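Local coordinates for metallo-beta-lactamase family protein (Staphylococcus aureus, PDB 3R2U) that probably acts as an iron-dependent hydrolase or sulfur-metabolism enzyme, joining a metallo-beta-lactamase domain to rhodanese-like sequence, at residues 168-173 with 197-202; 243-248 with 256-261. All blocks are in the same frame, centred on the assembly; numbering follows the deposited sequence.

Contact 1 of 2, residues 168-173 with 197-202. With FE (Fe (III) ion), chain E.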
ATOM      1  N   GLY A 168     -29.222   6.707  13.542  1.00 19.05           N
ATOM      2  CA  GLY A 168     -29.235   5.269  13.304  1.00 18.27           C
ATOM      3  C   GLY A 168     -30.079   4.905  12.092  1.00 18.47           C
ATOM      4  O   GLY A 168     -29.922   5.487  11.023  1.00 15.66           O
ATOM      5  N   ASP A 169     -30.967   3.922  12.259  1.00 18.74           N
ATOM      6  CA  ASP A 169     -31.858   3.505  11.201  1.00 19.19           C
ATOM      7  C   ASP A 169     -33.275   4.045  11.408  1.00 21.12           C
ATOM      8  O   ASP A 169     -34.242   3.532  10.824  1.00 23.26           O
ATOM      9  CB  ASP A 169     -31.851   1.975  11.063  1.00 19.90           C
ATOM     10  CG  ASP A 169     -30.536   1.442  10.508  1.00 18.23           C
ATOM     11  OD1 ASP A 169     -29.704   2.233  10.024  1.00 20.77           O
ATOM     12  OD2 ASP A 169     -30.333   0.228  10.543  1.00 21.20           O
ATOM     13  N   PHE A 170     -33.396   5.092  12.229  1.00 21.07           N
ATOM     14  CA  PHE A 170     -34.672   5.756  12.486  1.00 21.15           C
ATOM     15  C   PHE A 170     -34.991   6.678  11.299  1.00 22.35           C
ATOM     16  O   PHE A 170     -35.977   6.467  10.594  1.00 22.72           O
ATOM     17  CB  PHE A 170     -34.603   6.483  13.844  1.00 20.68           C
ATOM     18  CG  PHE A 170     -35.660   7.533  14.054  1.00 21.55           C
ATOM     19  CD1 PHE A 170     -36.980   7.292  13.731  1.00 23.25           C
ATOM     20  CD2 PHE A 170     -35.333   8.742  14.662  1.00 22.12           C
ATOM     21  CE1 PHE A 170     -37.963   8.267  13.949  1.00 23.83           C
ATOM     22  CE2 PHE A 170     -36.304   9.722  14.883  1.00 23.12           C
ATOM     23  CZ  PHE A 170     -37.625   9.480  14.522  1.00 24.93           C
ATOM     24  N   ILE A 171     -34.131   7.671  11.060  1.00 21.51           N
ATOM     25  CA  ILE A 171     -34.277   8.580   9.915  1.00 20.99           C
ATOM     26  C   ILE A 171     -33.081   8.484   8.973  1.00 21.12           C
ATOM     27  O   ILE A 171     -31.924   8.640   9.409  1.00 20.36           O
ATOM     28  CB  ILE A 171     -34.363  10.052  10.346  1.00 21.51           C
ATOM     29  CG1 ILE A 171     -35.578  10.281  11.263  1.00 22.72           C
ATOM     30  CG2 ILE A 171     -34.483  10.959   9.101  1.00 20.01           C
ATOM     31  CD1 ILE A 171     -35.623  11.665  11.837  1.00 24.22           C
ATOM     32  N   PHE A 172     -33.356   8.241   7.687  1.00 21.40           N
ATOM     33  CA  PHE A 172     -32.306   8.221   6.663  1.00 21.70           C
ATOM     34  C   PHE A 172     -32.434   9.472   5.841  1.00 22.79           C
ATOM     35  O   PHE A 172     -33.375  10.259   6.036  1.00 23.71           O
ATOM     36  CB  PHE A 172     -32.448   7.036   5.710  1.00 21.87           C
ATOM     37  CG  PHE A 172     -32.342   5.701   6.372  1.00 20.01           C
ATOM     38  CD1 PHE A 172     -31.215   5.369   7.105  1.00 23.84           C
ATOM     39  CD2 PHE A 172     -33.340   4.751   6.207  1.00 22.59           C
ATOM     40  CE1 PHE A 172     -31.097   4.118   7.697  1.00 24.20           C
ATOM     41  CE2 PHE A 172     -33.236   3.493   6.788  1.00 20.76           C
ATOM     42  CZ  PHE A 172     -32.126   3.179   7.546  1.00 23.70           C
ATOM     43  N   VAL A 173     -31.483   9.685   4.938  1.00 21.49           N
ATOM     44  CA  VAL A 173     -31.607  10.781   4.011  1.00 22.51           C
ATOM     45  C   VAL A 173     -32.620  10.312   2.993  1.00 23.07           C
ATOM     46  O   VAL A 173     -32.379   9.354   2.276  1.00 26.30           O
ATOM     47  CB  VAL A 173     -30.303  11.113   3.299  1.00 22.14           C
ATOM     48  CG1 VAL A 173     -30.560  12.162   2.220  1.00 21.91           C
ATOM     49  CG2 VAL A 173     -29.260  11.583   4.297  1.00 18.16           C
ATOM     50  N   LYS A 197     -46.512   1.824  14.293  1.00 32.16           N
ATOM     51  CA  LYS A 197     -47.125   2.832  15.166  1.00 33.48           C
ATOM     52  C   LYS A 197     -46.090   3.554  16.005  1.00 31.88           C
ATOM     53  O   LYS A 197     -46.169   4.765  16.156  1.00 31.50           O
ATOM     54  CB  LYS A 197     -48.189   2.227  16.058  1.00 35.96           C
ATOM     55  CG  LYS A 197     -49.469   1.911  15.324  1.00 43.46           C
ATOM     56  CD  LYS A 197     -50.478   1.237  16.250  1.00 51.50           C
ATOM     57  CE  LYS A 197     -51.844   1.056  15.582  1.00 58.67           C
ATOM     58  NZ  LYS A 197     -51.803   0.149  14.396  1.00 61.29           N
ATOM     59  N   GLN A 198     -45.123   2.811  16.548  1.00 30.68           N
ATOM     60  CA  GLN A 198     -44.028   3.413  17.307  1.00 30.32           C
ATOM     61  C   GLN A 198     -43.248   4.403  16.421  1.00 27.94           C
ATOM     62  O   GLN A 198     -42.913   5.515  16.851  1.00 25.58           O
ATOM     63  CB  GLN A 198     -43.083   2.337  17.871  1.00 30.65           C
ATOM     64  CG  GLN A 198     -43.673   1.520  19.050  1.00 35.27           C
ATOM     65  CD  GLN A 198     -42.662   0.543  19.662  1.00 40.93           C
ATOM     66  OE1 GLN A 198     -41.958  -0.187  18.955  1.00 45.83           O
ATOM     67  NE2 GLN A 198     -42.593   0.528  20.977  1.00 44.14           N
ATOM     68  N   MET A 199     -42.991   3.996  15.180  1.00 27.01           N
ATOM     69  CA  MET A 199     -42.281   4.829  14.222  1.00 26.38           C
ATOM     70  C   MET A 199     -43.029   6.124  13.944  1.00 26.05           C
ATOM     71  O   MET A 199     -42.424   7.190  13.902  1.00 25.30           O
ATOM     72  CB  MET A 199     -42.067   4.075  12.911  1.00 27.21           C
ATOM     73  CG  MET A 199     -41.324   4.886  11.858  1.00 28.16           C
ATOM     74  SD  MET A 199     -39.694   5.428  12.395  1.00 31.09           S
ATOM     75  CE  MET A 199     -38.724   3.981  11.965  1.00 29.21           C
ATOM     76  N   PHE A 200     -44.337   6.032  13.740  1.00 27.31           N
ATOM     77  CA  PHE A 200     -45.160   7.215  13.493  1.00 28.29           C
ATOM     78  C   PHE A 200     -45.059   8.182  14.676  1.00 28.40           C
ATOM     79  O   PHE A 200     -44.896   9.371  14.488  1.00 28.44           O
ATOM     80  CB  PHE A 200     -46.597   6.793  13.245  1.00 30.17           C
ATOM     81  CG  PHE A 200     -47.552   7.934  12.995  1.00 31.18           C
ATOM     82  CD1 PHE A 200     -47.570   8.587  11.774  1.00 30.98           C
ATOM     83  CD2 PHE A 200     -48.480   8.298  13.960  1.00 33.19           C
ATOM     84  CE1 PHE A 200     -48.478   9.612  11.523  1.00 34.34           C
ATOM     85  CE2 PHE A 200     -49.399   9.344  13.720  1.00 36.80           C
ATOM     86  CZ  PHE A 200     -49.398   9.987  12.506  1.00 34.82           C
ATOM     87  N   LYS A 201     -45.135   7.657  15.895  1.00 30.17           N
ATOM     88  CA  LYS A 201     -45.006   8.489  17.088  1.00 30.40           C
ATOM     89  C   LYS A 201     -43.595   9.038  17.229  1.00 28.28           C
ATOM     90  O   LYS A 201     -43.422  10.155  17.687  1.00 27.11           O
ATOM     91  CB  LYS A 201     -45.378   7.728  18.365  1.00 31.37           C
ATOM     92  CG  LYS A 201     -46.836   7.304  18.463  1.00 39.66           C
ATOM     93  CD  LYS A 201     -47.135   6.713  19.864  1.00 47.93           C
ATOM     94  CE  LYS A 201     -48.588   6.268  20.042  1.00 52.59           C
ATOM     95  NZ  LYS A 201     -49.532   7.435  20.077  1.00 59.32           N
ATOM     96  N   SER A 202     -42.578   8.256  16.865  1.00 27.41           N
ATOM     97  CA  SER A 202     -41.200   8.753  16.963  1.00 25.75           C
ATOM     98  C   SER A 202     -40.987   9.897  15.991  1.00 25.22           C
ATOM     99  O   SER A 202     -40.332  10.886  16.321  1.00 25.61           O
ATOM    100  CB  SER A 202     -40.184   7.645  16.736  1.00 24.96           C
ATOM    101  OG  SER A 202     -40.272   6.664  17.758  1.00 23.28           O
TER
HETATM  102 FE    FE E 443     -30.789  -1.544  11.694  1.00 52.55          FE
HETATM  103  O   HOH W   1     -28.546  -1.966  11.725  1.00 15.67           O
HETATM  104  O   HOH W   2     -31.252  -3.500  12.940  1.00 15.09           O
HETATM  105  O   HOH W   3     -30.999  -2.643   9.852  1.00 19.61           O
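Phe170, one residue on from the iron ligand Asp169 in this metallo-beta-lactamase fold, reaches across to Met199 and Ser202 of helix 191-206, and so illustrates how a metal-binding loop is backed by sulfur, hydrocarbon and a helix carbonyl. The side chain of Met199 can be followed outward. Its CB faces Leu259 of helix 252-260. CG lies anti to the backbone N (chi1 -180°), and the bend at chi2 (59°) swings SD toward the loop. SD arrives at the edge of the Phe170 ring, near its plane, 3.6 Å from CD1 and 4.7 Å from the centroid: a Met-aromatic contact. The bend at chi3 turns CE back toward the Phe170 backbone, 4.0 Å from its O. Farther round the rim, CE1 of Phe170 meets CB of Ser202 at 3.6 Å, and CZ approaches the backbone O of Ser202 obliquely at 3.5 Å, without a hydrogen bond. Ile171 CG1 lies over the centre of one ring face. Asp169 OD2 binds the iron at 2.2 Å beside His80 and His143. The contact is therefore one of dispersion and sulfur-aromatic attraction, and the polar atoms find their partners outside the pair: Asp169 in the iron and His219, Ser202 OG in Pro141.

Contact 2 of 2, residues 243-248 with 256-261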
ATOM      1  N   THR A 243     -38.845  16.922   1.830  1.00 24.76           N
ATOM      2  CA  THR A 243     -38.658  15.895   0.800  1.00 25.14           C
ATOM      3  C   THR A 243     -38.852  14.423   1.209  1.00 25.57           C
ATOM      4  O   THR A 243     -39.021  13.573   0.348  1.00 28.03           O
ATOM      5  CB  THR A 243     -37.229  16.017   0.211  1.00 24.80           C
ATOM      6  OG1 THR A 243     -36.265  15.819   1.254  1.00 24.08           O
ATOM      7  CG2 THR A 243     -37.010  17.406  -0.435  1.00 22.51           C
ATOM      8  N   ASN A 244     -38.789  14.131   2.499  1.00 24.41           N
ATOM      9  CA  ASN A 244     -38.945  12.765   3.030  1.00 24.61           C
ATOM     10  C   ASN A 244     -40.423  12.486   3.300  1.00 25.91           C
ATOM     11  O   ASN A 244     -41.024  13.137   4.161  1.00 26.98           O
ATOM     12  CB  ASN A 244     -38.114  12.657   4.306  1.00 22.95           C
ATOM     13  CG  ASN A 244     -38.042  11.245   4.886  1.00 24.09           C
ATOM     14  OD1 ASN A 244     -38.987  10.451   4.813  1.00 24.25           O
ATOM     15  ND2 ASN A 244     -36.911  10.953   5.523  1.00 21.14           N
ATOM     16  N   TRP A 245     -41.001  11.514   2.580  1.00 26.64           N
ATOM     17  CA  TRP A 245     -42.452  11.190   2.683  1.00 27.96           C
ATOM     18  C   TRP A 245     -42.955  10.998   4.114  1.00 26.49           C
ATOM     19  O   TRP A 245     -44.074  11.357   4.435  1.00 25.73           O
ATOM     20  CB  TRP A 245     -42.798   9.922   1.893  1.00 28.27           C
ATOM     21  CG  TRP A 245     -42.300   8.677   2.546  1.00 28.61           C
ATOM     22  CD1 TRP A 245     -41.078   8.102   2.387  1.00 28.81           C
ATOM     23  CD2 TRP A 245     -42.997   7.878   3.511  1.00 29.97           C
ATOM     24  NE1 TRP A 245     -40.970   6.987   3.179  1.00 29.22           N
ATOM     25  CE2 TRP A 245     -42.138   6.823   3.876  1.00 31.62           C
ATOM     26  CE3 TRP A 245     -44.264   7.952   4.100  1.00 32.34           C
ATOM     27  CZ2 TRP A 245     -42.507   5.846   4.798  1.00 29.59           C
ATOM     28  CZ3 TRP A 245     -44.632   6.979   5.020  1.00 32.82           C
ATOM     29  CH2 TRP A 245     -43.757   5.940   5.357  1.00 33.22           C
ATOM     30  N   ALA A 246     -42.123  10.398   4.947  1.00 26.03           N
ATOM     31  CA  ALA A 246     -42.479  10.076   6.321  1.00 25.54           C
ATOM     32  C   ALA A 246     -42.888  11.300   7.123  1.00 26.53           C
ATOM     33  O   ALA A 246     -43.676  11.196   8.033  1.00 26.00           O
ATOM     34  CB  ALA A 246     -41.317   9.368   6.997  1.00 24.35           C
ATOM     35  N   PHE A 247     -42.328  12.457   6.790  1.00 28.10           N
ATOM     36  CA  PHE A 247     -42.639  13.699   7.496  1.00 28.47           C
ATOM     37  C   PHE A 247     -43.897  14.427   7.037  1.00 30.55           C
ATOM     38  O   PHE A 247     -44.356  15.330   7.731  1.00 30.87           O
ATOM     39  CB  PHE A 247     -41.438  14.647   7.432  1.00 27.91           C
ATOM     40  CG  PHE A 247     -40.302  14.200   8.272  1.00 25.53           C
ATOM     41  CD1 PHE A 247     -40.164  14.662   9.559  1.00 27.02           C
ATOM     42  CD2 PHE A 247     -39.392  13.272   7.796  1.00 27.37           C
ATOM     43  CE1 PHE A 247     -39.112  14.217  10.358  1.00 26.68           C
ATOM     44  CE2 PHE A 247     -38.343  12.829   8.584  1.00 25.91           C
ATOM     45  CZ  PHE A 247     -38.206  13.310   9.869  1.00 25.32           C
ATOM     46  N   SER A 248     -44.456  14.032   5.891  1.00 31.48           N
ATOM     47  CA  SER A 248     -45.658  14.670   5.350  1.00 34.10           C
ATOM     48  C   SER A 248     -46.907  13.823   5.489  1.00 35.01           C
ATOM     49  O   SER A 248     -48.006  14.335   5.310  1.00 35.17           O
ATOM     50  CB  SER A 248     -45.475  14.978   3.860  1.00 34.74           C
ATOM     51  OG  SER A 248     -44.407  15.861   3.673  1.00 37.86           O
ATOM     52  N   ILE A 256     -48.654   3.653   8.235  1.00 35.23           N
ATOM     53  CA  ILE A 256     -48.384   2.268   8.561  1.00 37.22           C
ATOM     54  C   ILE A 256     -48.367   1.420   7.302  1.00 39.08           C
ATOM     55  O   ILE A 256     -47.415   0.670   7.071  1.00 37.17           O
ATOM     56  CB  ILE A 256     -49.446   1.691   9.517  1.00 38.92           C
ATOM     57  CG1 ILE A 256     -49.309   2.321  10.900  1.00 37.67           C
ATOM     58  CG2 ILE A 256     -49.308   0.158   9.623  1.00 38.41           C
ATOM     59  CD1 ILE A 256     -50.483   1.994  11.813  1.00 39.72           C
ATOM     60  N   ASP A 257     -49.419   1.539   6.491  0.70 40.99           N
ATOM     61  CA  ASP A 257     -49.524   0.771   5.253  0.70 43.32           C
ATOM     62  C   ASP A 257     -48.331   0.992   4.334  0.70 42.66           C
ATOM     63  O   ASP A 257     -47.755   0.029   3.836  0.70 42.86           O
ATOM     64  CB  ASP A 257     -50.793   1.119   4.471  0.70 45.11           C
ATOM     65  CG  ASP A 257     -50.931   0.293   3.197  0.70 46.84           C
ATOM     66  OD1 ASP A 257     -50.896  -0.956   3.269  0.70 47.04           O
ATOM     67  OD2 ASP A 257     -51.093   0.895   2.123  0.70 49.42           O
ATOM     68  N   LYS A 258     -47.975   2.249   4.091  1.00 41.95           N
ATOM     69  CA  LYS A 258     -46.848   2.532   3.207  1.00 43.17           C
ATOM     70  C   LYS A 258     -45.552   2.002   3.813  1.00 42.97           C
ATOM     71  O   LYS A 258     -44.729   1.411   3.114  1.00 44.00           O
ATOM     72  CB  LYS A 258     -46.716   4.015   2.867  1.00 43.23           C
ATOM     73  CG  LYS A 258     -45.464   4.296   1.990  1.00 46.05           C
ATOM     74  CD  LYS A 258     -45.456   5.682   1.354  1.00 48.86           C
ATOM     75  CE  LYS A 258     -44.187   5.901   0.521  1.00 50.03           C
ATOM     76  NZ  LYS A 258     -44.250   7.176  -0.263  1.00 51.09           N
ATOM     77  N   LEU A 259     -45.398   2.169   5.122  1.00 42.52           N
ATOM     78  CA  LEU A 259     -44.200   1.718   5.794  1.00 41.77           C
ATOM     79  C   LEU A 259     -43.996   0.212   5.636  1.00 43.94           C
ATOM     80  O   LEU A 259     -42.935  -0.232   5.193  1.00 44.11           O
ATOM     81  CB  LEU A 259     -44.259   2.060   7.286  1.00 40.39           C
ATOM     82  CG  LEU A 259     -42.932   1.902   8.025  1.00 38.57           C
ATOM     83  CD1 LEU A 259     -41.932   2.938   7.486  1.00 36.45           C
ATOM     84  CD2 LEU A 259     -43.096   2.041   9.527  1.00 32.25           C
ATOM     85  N   ILE A 260     -45.026  -0.567   5.944  1.00 45.49           N
ATOM     86  CA  ILE A 260     -44.873  -2.013   5.973  1.00 47.25           C
ATOM     87  C   ILE A 260     -45.406  -2.815   4.790  1.00 49.70           C
ATOM     88  O   ILE A 260     -45.413  -4.041   4.850  1.00 50.96           O
ATOM     89  CB  ILE A 260     -45.459  -2.578   7.290  1.00 47.92           C
ATOM     90  CG1 ILE A 260     -46.987  -2.540   7.291  1.00 50.00           C
ATOM     91  CG2 ILE A 260     -44.879  -1.812   8.475  1.00 46.83           C
ATOM     92  CD1 ILE A 260     -47.597  -3.060   8.567  1.00 51.59           C
ATOM     93  N   SER A 261     -45.839  -2.162   3.718  1.00 50.96           N
ATOM     94  CA  SER A 261     -46.351  -2.910   2.575  1.00 53.92           C
ATOM     95  C   SER A 261     -45.330  -3.072   1.461  1.00 54.54           C
ATOM     96  O   SER A 261     -44.514  -2.182   1.194  1.00 53.25           O
ATOM     97  CB  SER A 261     -47.626  -2.282   2.022  1.00 55.28           C
ATOM     98  OG  SER A 261     -48.660  -2.371   2.983  1.00 56.71           O
TER
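An exposed lysine laid along an indole is the striking feature here: Lys258 stretches over one face of Trp245, combining a cation-pi interaction with CH-pi packing between the loop after helix 237-243 and the last turns of helix 252-260. The two side chains slide past each other in opposite directions. With its chain extended beyond CG, Lys258 sets CD over the six-membered ring, 3.8 Å from CE3 of Trp245, and CE 3.9 Å from the centroid of the five-membered ring. NZ continues to 4.1 Å from that same centroid, 28° off the ring normal, where the positive charge can probably draw on the pi electrons. Ala246 CB occupies the opposite face, so the indole lies between a methyl group and an alkyl chain. With CG of Trp245 between the backbone N and the carbonyl carbon (chi1 73°), the indole is carried toward the helix. At the polar edge, NE1 of Trp245 is hydrogen-bonded to Asp175, which should limit rotation of the ring. The loop itself is shaped by an Asx turn, Asn244 OD1 accepting from the backbone N of Ala246 at 3.1 Å. Leu259, whose side chain also packs on Ala196 of helix 191-206, crosses the indole at about a right angle and brings its CD1 to the benzo edge, 4.0 Å from CZ2 of Trp245.

From the N terminus, the chain first builds strands and two helices up to strand 164-168, then enters the loop that supplies Asp169 to the iron. Contact 1 closes the excursion from this loop to helix 191-206, with 23 residues between its segments. Only after that does the chain reach helix 237-243, and contact 2 closes a much shorter loop onto helix 252-260. The two closures follow in series, neither nesting nor crossing, yet their centres lie 10 Å apart. They meet where Ile171 CD1 packs on Phe247 CZ at 3.6 Å and Met199 CB on Leu259 CD2 at 4.1 Å. Helix 191-206 is thus packed against both the 168-173 loop and helix 252-260, while the loop also touches 243-248 directly.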